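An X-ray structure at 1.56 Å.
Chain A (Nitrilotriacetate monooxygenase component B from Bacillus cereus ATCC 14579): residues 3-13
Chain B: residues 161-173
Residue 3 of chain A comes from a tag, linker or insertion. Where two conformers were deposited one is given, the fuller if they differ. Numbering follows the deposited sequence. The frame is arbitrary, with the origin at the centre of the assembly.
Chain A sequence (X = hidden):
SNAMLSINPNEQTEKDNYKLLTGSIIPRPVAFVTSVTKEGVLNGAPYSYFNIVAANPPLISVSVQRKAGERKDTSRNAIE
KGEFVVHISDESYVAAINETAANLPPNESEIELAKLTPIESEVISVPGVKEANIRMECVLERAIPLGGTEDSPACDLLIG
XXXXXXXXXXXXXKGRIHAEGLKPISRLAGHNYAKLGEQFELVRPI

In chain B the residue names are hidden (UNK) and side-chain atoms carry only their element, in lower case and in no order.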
ATOM      1  N   ALA A   3      23.465  18.004   2.979  1.00 31.61           N
ATOM      2  CA  ALA A   3      23.405  16.506   2.883  1.00 29.45           C
ATOM      3  C   ALA A   3      22.015  16.006   2.483  1.00 28.54           C
ATOM      4  O   ALA A   3      21.867  14.790   2.324  1.00 28.06           O
ATOM      5  CB  ALA A   3      23.813  15.844   4.196  1.00 30.76           C
HETATM    6  N   MSE A   4      21.034  16.931   2.365  1.00 26.57           N
HETATM    7  CA  MSE A   4      19.683  16.644   1.834  1.00 24.41           C
HETATM    8  C   MSE A   4      19.421  17.458   0.576  1.00 23.59           C
HETATM    9  O   MSE A   4      19.689  18.700   0.546  1.00 25.87           O
HETATM   10  CB  MSE A   4      18.579  16.979   2.859  1.00 24.46           C
HETATM   11  CG  MSE A   4      18.669  16.238   4.189  1.00 24.28           C
HETATM   12 SE   MSE A   4      18.226  14.308   4.054  0.70 25.47          SE
HETATM   13  CE  MSE A   4      16.309  14.432   3.663  1.00 21.56           C
ATOM     14  N   LEU A   5      18.878  16.800  -0.447  1.00 20.56           N
ATOM     15  CA  LEU A   5      18.457  17.433  -1.691  1.00 20.52           C
ATOM     16  C   LEU A   5      16.994  17.832  -1.591  1.00 20.08           C
ATOM     17  O   LEU A   5      16.165  17.033  -1.120  1.00 21.50           O
ATOM     18  CB  LEU A   5      18.626  16.471  -2.884  1.00 21.39           C
ATOM     19  CG  LEU A   5      20.008  15.834  -3.063  1.00 21.93           C
ATOM     20  CD1 LEU A   5      20.027  14.833  -4.217  1.00 25.12           C
ATOM     21  CD2 LEU A   5      21.084  16.915  -3.248  1.00 24.12           C
ATOM     22  N   SER A   6      16.668  19.017  -2.088  1.00 18.70           N
ATOM     23  CA  SER A   6      15.280  19.505  -2.161  0.70 17.47           C
ATOM     24  C   SER A   6      14.804  19.538  -3.615  1.00 17.73           C
ATOM     25  O   SER A   6      15.373  20.234  -4.449  1.00 17.28           O
ATOM     26  CB  SER A   6      15.148  20.893  -1.526  0.70 18.08           C
ATOM     27  OG  SER A   6      13.867  21.436  -1.770  0.70 18.54           O
ATOM     28  N   ILE A   7      13.768  18.759  -3.916  1.00 16.70           N
ATOM     29  CA  ILE A   7      13.315  18.566  -5.284  1.00 17.87           C
ATOM     30  C   ILE A   7      11.844  18.897  -5.425  1.00 17.48           C
ATOM     31  O   ILE A   7      10.974  18.280  -4.779  1.00 17.70           O
ATOM     32  CB  ILE A   7      13.613  17.093  -5.727  1.00 17.68           C
ATOM     33  CG1 ILE A   7      15.129  16.818  -5.700  1.00 18.67           C
ATOM     34  CG2 ILE A   7      12.996  16.789  -7.098  1.00 19.18           C
ATOM     35  CD1 ILE A   7      15.504  15.344  -5.793  1.00 19.79           C
ATOM     36  N   ASN A   8      11.563  19.876  -6.261  1.00 17.92           N
ATOM     37  CA  ASN A   8      10.194  20.285  -6.572  1.00 17.79           C
ATOM     38  C   ASN A   8       9.611  19.393  -7.671  1.00 17.75           C
ATOM     39  O   ASN A   8      10.074  19.405  -8.816  1.00 18.36           O
ATOM     40  CB  ASN A   8      10.205  21.753  -7.041  1.00 18.63           C
ATOM     41  CG  ASN A   8       8.817  22.282  -7.320  1.00 21.95           C
ATOM     42  OD1 ASN A   8       7.835  21.530  -7.263  1.00 21.85           O
ATOM     43  ND2 ASN A   8       8.718  23.583  -7.638  1.00 24.78           N
ATOM     44  N   PRO A   9       8.553  18.636  -7.336  1.00 16.98           N
ATOM     45  CA  PRO A   9       8.026  17.733  -8.356  1.00 17.28           C
ATOM     46  C   PRO A   9       7.462  18.481  -9.577  1.00 20.59           C
ATOM     47  O   PRO A   9       7.409  17.884 -10.659  1.00 21.27           O
ATOM     48  CB  PRO A   9       6.891  16.961  -7.612  1.00 18.46           C
ATOM     49  CG  PRO A   9       6.492  17.880  -6.488  1.00 18.22           C
ATOM     50  CD  PRO A   9       7.803  18.549  -6.050  1.00 16.64           C
ATOM     51  N   ASN A  10       7.038  19.742  -9.403  1.00 23.10           N
ATOM     52  CA  ASN A  10       6.400  20.488 -10.510  0.60 25.58           C
ATOM     53  C   ASN A  10       7.392  20.844 -11.572  1.00 26.02           C
ATOM     54  O   ASN A  10       7.022  21.086 -12.739  1.00 28.44           O
ATOM     55  CB  ASN A  10       5.828  21.807 -10.017  0.60 26.84           C
ATOM     56  CG  ASN A  10       4.515  21.658  -9.326  0.60 28.60           C
ATOM     57  OD1 ASN A  10       4.092  22.579  -8.631  0.60 33.57           O
ATOM     58  ND2 ASN A  10       3.837  20.531  -9.514  0.60 29.43           N
ATOM     59  N   GLU A  11       8.653  20.856 -11.206  1.00 25.26           N
ATOM     60  CA  GLU A  11       9.702  21.212 -12.142  0.60 26.44           C
ATOM     61  C   GLU A  11      10.102  20.031 -12.994  1.00 25.34           C
ATOM     62  O   GLU A  11      10.312  20.151 -14.210  1.00 26.44           O
ATOM     63  CB  GLU A  11      10.909  21.735 -11.372  0.60 26.41           C
ATOM     64  CG  GLU A  11      10.706  23.149 -10.895  0.60 25.97           C
ATOM     65  CD  GLU A  11      11.996  23.940 -10.739  0.60 34.52           C
ATOM     66  OE1 GLU A  11      12.953  23.778 -11.569  0.60 24.52           O
ATOM     67  OE2 GLU A  11      12.057  24.755  -9.814  0.60 26.46           O
ATOM     68  N   GLN A  12      10.233  18.881 -12.349  1.00 24.02           N
ATOM     69  CA  GLN A  12      10.744  17.727 -13.044  1.00 21.92           C
ATOM     70  C   GLN A  12       9.638  17.009 -13.809  1.00 22.08           C
ATOM     71  O   GLN A  12       8.473  17.453 -13.797  1.00 23.46           O
ATOM     72  CB  GLN A  12      11.577  16.834 -12.101  1.00 23.04           C
ATOM     73  CG  GLN A  12      10.854  16.229 -10.950  1.00 21.83           C
ATOM     74  CD  GLN A  12      11.776  15.329 -10.131  1.00 21.48           C
ATOM     75  OE1 GLN A  12      13.008  15.368 -10.261  1.00 21.89           O
ATOM     76  NE2 GLN A  12      11.176  14.472  -9.325  1.00 20.68           N
ATOM     77  N   THR A  13       9.991  15.949 -14.532  1.00 20.80           N
ATOM     78  CA  THR A  13       9.015  15.283 -15.408  1.00 21.58           C
ATOM     79  C   THR A  13       8.235  14.224 -14.660  1.00 21.40           C
ATOM     80  O   THR A  13       8.624  13.772 -13.557  1.00 20.24           O
ATOM     81  CB  THR A  13       9.711  14.602 -16.614  1.00 23.18           C
ATOM     82  OG1 THR A  13      10.508  13.492 -16.167  1.00 23.46           O
ATOM     83  CG2 THR A  13      10.590  15.610 -17.367  1.00 24.02           C
TER
ATOM     84  N   UNK B 161      -0.908  14.711  -2.043  1.00 13.77           N
ATOM     85  CA  UNK B 161      -0.140  15.104  -3.216  0.60 14.37           C
ATOM     86  C   UNK B 161       1.194  15.622  -2.737  1.00 14.45           C
ATOM     87  O   UNK B 161       1.234  16.526  -1.919  1.00 14.21           O
ATOM     88  n   UNK B 161      -1.553  20.964  -4.939  0.60 23.06           N
ATOM     89  n   UNK B 161       0.309  20.127  -6.022  0.60 25.27           N
ATOM     90  c   UNK B 161      -0.880  16.193  -4.020  0.60 14.40           C
ATOM     91  n   UNK B 161      -1.496  18.747  -5.564  0.60 21.01           N
ATOM     92  c   UNK B 161      -0.918  17.550  -6.174  0.60 17.13           C
ATOM     93  c   UNK B 161      -0.909  19.941  -5.507  0.60 21.95           C
ATOM     94  c   UNK B 161      -0.059  16.750  -5.185  0.60 15.63           C
ATOM     95  N   UNK B 162       2.272  15.015  -3.246  1.00 13.52           N
ATOM     96  CA  UNK B 162       3.629  15.437  -2.849  1.00 14.77           C
ATOM     97  C   UNK B 162       3.943  16.778  -3.514  1.00 15.45           C
ATOM     98  O   UNK B 162       3.860  16.914  -4.756  1.00 16.35           O
ATOM     99  c   UNK B 162       6.114  14.854  -2.829  1.00 16.35           C
ATOM    100  c   UNK B 162       4.360  13.015  -2.702  1.00 14.78           C
ATOM    101  c   UNK B 162       4.701  14.394  -3.263  1.00 14.87           C
ATOM    102  N   UNK B 163       4.277  17.767  -2.682  1.00 14.72           N
ATOM    103  CA  UNK B 163       4.643  19.108  -3.191  1.00 15.22           C
ATOM    104  C   UNK B 163       6.151  19.412  -3.025  1.00 15.92           C
ATOM    105  O   UNK B 163       6.654  20.376  -3.610  1.00 16.96           O
ATOM    106  c   UNK B 163       3.881  20.222  -1.035  1.00 16.35           C
ATOM    107  c   UNK B 163       2.329  20.017  -3.035  1.00 17.88           C
ATOM    108  c   UNK B 163       3.769  20.213  -2.584  1.00 15.83           C
ATOM    109  N   UNK B 164       6.839  18.575  -2.239  0.60 15.63           N
ATOM    110  CA  UNK B 164       8.309  18.649  -2.156  0.60 15.96           C
ATOM    111  C   UNK B 164       8.866  17.311  -1.729  0.60 15.63           C
ATOM    112  O   UNK B 164       8.318  16.675  -0.822  0.60 15.49           O
ATOM    113  n   UNK B 164       8.518  22.498  -4.034  0.60 20.64           N
ATOM    114  c   UNK B 164       9.394  23.060  -3.189  0.60 24.03           C
ATOM    115  n   UNK B 164      10.254  22.312  -2.505  0.60 22.51           N
ATOM    116  n   UNK B 164       9.395  24.390  -3.008  0.60 25.58           N
ATOM    117  c   UNK B 164       8.760  19.715  -1.149  0.60 16.48           C
ATOM    118  c   UNK B 164      10.239  20.104  -1.299  0.60 18.21           C
ATOM    119  c   UNK B 164      10.416  20.860  -2.632  0.60 19.45           C
ATOM    120  N   UNK B 165       9.934  16.886  -2.407  1.00 15.51           N
ATOM    121  CA  UNK B 165      10.692  15.715  -1.994  1.00 15.95           C
ATOM    122  C   UNK B 165      11.966  16.221  -1.328  1.00 16.33           C
ATOM    123  O   UNK B 165      12.573  17.195  -1.822  1.00 17.39           O
ATOM    124  c   UNK B 165      10.078  14.113  -3.872  1.00 15.81           C
ATOM    125  c   UNK B 165       9.688  12.870  -3.380  1.00 17.33           C
ATOM    126  c   UNK B 165       8.578  13.814  -5.746  1.00 16.77           C
ATOM    127  c   UNK B 165      11.156  14.902  -3.183  1.00 16.00           C
ATOM    128  c   UNK B 165       9.525  14.570  -5.073  1.00 16.35           C
ATOM    129  c   UNK B 165       8.190  12.564  -5.240  1.00 15.42           C
ATOM    130  c   UNK B 165       8.744  12.090  -4.078  1.00 17.43           C
ATOM    131  N   UNK B 166      12.386  15.556  -0.243  1.00 15.90           N
ATOM    132  CA  UNK B 166      13.679  15.804   0.414  1.00 16.17           C
ATOM    133  C   UNK B 166      14.377  14.458   0.466  1.00 15.56           C
ATOM    134  O   UNK B 166      13.837  13.509   1.031  1.00 16.05           O
ATOM    135  n   UNK B 166      13.376  18.810   1.782  1.00 18.26           N
ATOM    136  n   UNK B 166      11.279  19.236   2.048  1.00 19.87           N
ATOM    137  c   UNK B 166      12.740  17.594   1.922  1.00 16.82           C
ATOM    138  c   UNK B 166      13.478  16.290   1.835  1.00 15.72           C
ATOM    139  c   UNK B 166      11.420  17.868   2.072  1.00 19.39           C
ATOM    140  c   UNK B 166      12.475  19.783   1.882  1.00 19.26           C
ATOM    141  N   UNK B 167      15.558  14.354  -0.149  1.00 16.42           N
ATOM    142  CA  UNK B 167      16.234  13.060  -0.308  1.00 16.87           C
ATOM    143  C   UNK B 167      17.695  13.157   0.089  1.00 17.26           C
ATOM    144  O   UNK B 167      18.384  14.055  -0.395  1.00 18.98           O
ATOM    145  c   UNK B 167      16.156  12.553  -1.772  1.00 17.19           C
ATOM    146  c   UNK B 167      14.667  12.492  -2.294  1.00 18.28           C
ATOM    147  c   UNK B 167      16.867  11.200  -1.919  1.00 19.07           C
ATOM    148  N   UNK B 168      18.174  12.258   0.945  1.00 17.31           N
ATOM    149  CA  UNK B 168      19.598  12.278   1.325  1.00 18.66           C
ATOM    150  C   UNK B 168      20.479  12.124   0.079  1.00 19.69           C
ATOM    151  O   UNK B 168      20.270  11.231  -0.744  1.00 20.50           O
ATOM    152  c   UNK B 168      19.902  11.185   2.365  1.00 19.28           C
ATOM    153  N   UNK B 169      21.480  13.018  -0.058  1.00 21.16           N
ATOM    154  CA  UNK B 169      22.267  13.028  -1.281  0.60 21.67           C
ATOM    155  C   UNK B 169      22.958  11.678  -1.477  1.00 21.45           C
ATOM    156  O   UNK B 169      23.069  11.206  -2.624  1.00 20.95           O
ATOM    157  c   UNK B 169      24.029  14.345  -2.643  0.60 25.31           C
ATOM    158  c   UNK B 169      23.291  14.178  -1.291  0.60 23.12           C
ATOM    159  o   UNK B 169      25.842  13.442  -3.928  0.60 30.15           O
ATOM    160  o   UNK B 169      25.747  12.828  -1.824  0.60 25.10           O
ATOM    161  c   UNK B 169      25.295  13.472  -2.801  0.60 26.97           C
ATOM    162  N   UNK B 170      23.392  11.043  -0.385  1.00 22.08           N
ATOM    163  CA  UNK B 170      24.084   9.753  -0.527  1.00 21.84           C
ATOM    164  C   UNK B 170      23.228   8.615  -1.078  1.00 22.15           C
ATOM    165  O   UNK B 170      23.784   7.591  -1.505  1.00 22.84           O
ATOM    166  c   UNK B 170      23.380   7.600   2.151  1.00 26.67           C
ATOM    167  n   UNK B 170      23.212   9.708   2.708  1.00 27.45           N
ATOM    168  c   UNK B 170      22.423   9.025   3.522  1.00 28.09           C
ATOM    169  n   UNK B 170      22.509   7.745   3.207  1.00 28.23           N
ATOM    170  c   UNK B 170      24.781   9.302   0.769  1.00 22.96           C
ATOM    171  c   UNK B 170      23.830   8.838   1.832  1.00 25.22           C
ATOM    172  N   UNK B 171      21.900   8.790  -1.048  1.00 20.49           N
ATOM    173  CA  UNK B 171      20.958   7.783  -1.569  1.00 20.14           C
ATOM    174  C   UNK B 171      20.571   8.004  -3.021  1.00 20.79           C
ATOM    175  O   UNK B 171      19.978   7.141  -3.658  1.00 20.58           O
ATOM    176  c   UNK B 171      18.493   7.453   1.465  1.00 21.51           C
ATOM    177  c   UNK B 171      19.643   7.793  -0.729  1.00 20.47           C
ATOM    178  c   UNK B 171      19.828   7.377   0.724  1.00 22.32           C
ATOM    179  c   UNK B 171      20.429   5.975   0.804  1.00 23.17           C
ATOM    180  N   UNK B 172      20.868   9.181  -3.546  1.00 20.77           N
ATOM    181  CA  UNK B 172      20.296   9.586  -4.819  1.00 21.37           C
ATOM    182  C   UNK B 172      21.338   9.424  -5.912  1.00 23.02           C
ATOM    183  O   UNK B 172      22.482   9.872  -5.737  1.00 23.96           O
ATOM    184  c   UNK B 172      17.183  12.298  -7.060  1.00 21.02           C
ATOM    185  c   UNK B 172      17.799  11.750  -5.966  1.00 20.83           C
ATOM    186  c   UNK B 172      17.939  12.744  -8.131  1.00 23.37           C
ATOM    187  c   UNK B 172      19.871  11.044  -4.699  1.00 21.12           C
ATOM    188  c   UNK B 172      19.939  12.050  -7.004  1.00 22.99           C
ATOM    189  c   UNK B 172      19.191  11.620  -5.910  1.00 22.01           C
ATOM    190  o   UNK B 172      17.326  13.290  -9.236  1.00 24.44           O
ATOM    191  c   UNK B 172      19.325  12.604  -8.113  1.00 23.61           C
ATOM    192  N   UNK B 173      20.962   8.750  -6.996  1.00 23.45           N
ATOM    193  CA  UNK B 173      21.877   8.541  -8.127  0.60 24.51           C
ATOM    194  C   UNK B 173      21.098   8.532  -9.434  1.00 23.86           C
ATOM    195  O   UNK B 173      20.308   7.611  -9.678  1.00 23.41           O
ATOM    196  c   UNK B 173      24.601   7.510  -9.585  0.60 40.17           C
ATOM    197  o   UNK B 173      25.651   6.895  -9.901  0.60 33.37           O
ATOM    198  o   UNK B 173      24.509   8.758  -9.585  0.60 34.06           O
ATOM    199  c   UNK B 173      23.390   6.692  -9.199  0.60 27.47           C
ATOM    200  c   UNK B 173      22.657   7.226  -7.942  0.60 25.39           C
TER
HETATM  201  O   HOH W   1      23.669  12.360   2.360  1.00 28.85           O
HETATM  202  O   HOH W   2       5.538  21.764  -5.583  1.00 32.72           O
HETATM  203  O   HOH W   3      14.622  13.417  -9.073  1.00 22.66           O

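Position 161 carries three carbons, a nitrogen, and a carbon with two more nitrogens, a guanidinium on a long arm that makes no contact with chain A: Arg B161. Position 162 has three carbons, one bearing the other two. Its backbone O lies 3.3 Å from CG of Pro A9, so the proline packs against the main chain of Val B162. Position 163 has the same three-carbon fork, and its CB points away from chain A; this is Val B163, and its O bonds to water 2, which also reaches OD1 of Asn A8.

At position 164 another three carbons lead to a nitrogen and a carbon with two further nitrogens, which names Arg B164. Its CD comes within 3.4 Å of Ile A7 O, and NH1 sits 3.3 Å from Asn A8 CG. NH1 also makes a weak bond to its neighbour's carbonyl, Val B163 O, at 2.9 Å. Asn A8 OD1 accepts instead from Asn A10 N at 2.9 Å, tying down the turn that follows the strand.

Position 165 has one carbon and a ring of six carbons without oxygen, so Phe B165. Its CB is 4.2 Å from CB of Ile A7, while CE2 lies 4.0 Å from CB of Pro A9. Position 166 shows one carbon and a five-membered ring of three carbons and two nitrogens. The ring is that of His B166, whose CB lies 3.8 Å from CE of Met A4, a selenomethionine.

Position 167 is a three-carbon fork, Val B167, paired through its backbone with Leu A5. Position 168 has a single side-chain carbon, Ala B168; the SE atom of Met A4 lies 3.9 Å from this CB, and the two CA atoms are just 4.4 Å apart.

Position 169 has three carbons, the third carrying two oxygens. This carboxylate belongs to Glu B169, whose CG touches CD2 of Leu A5 at 4.0 Å while the side-chain end leads away. Position 170 again shows a five-membered ring with two nitrogens; His B170 reaches the tag residue Ala A3 through water 1. Position 171, four carbons forked at the second, is out of reach: Leu B171.

Position 172 has a six-carbon ring bearing an oxygen, Tyr B172. CD1 of Leu A5 sits over one ring face, 4.1 Å from its centroid, and CD1 of Ile A7 is 3.7 Å from CE1. Water 3 links OH to Gln A12 OE1. Position 173, three carbons ending in two oxygens, is Glu B173, beyond contact.

The rule is antiparallel strand pairing between chains. Leu A5 N to Val B167 O (2.8 Å) and Val B167 N to Leu A5 O (2.9 Å) form one reciprocal pair; Ile A7 N to Phe B165 O and Phe B165 N to Ile A7 O, both 2.9 Å, form the next. Alternation then sorts the side chains: Leu A5, Ile A7, Phe B165 and Val B167 share one face, Met A4, Ser A6, His B166 and Ala B168 the other. Backbone bonds set the register, and apolar packing fills in around it.

Chain B 161-173: RVVRFHVAEHLYE
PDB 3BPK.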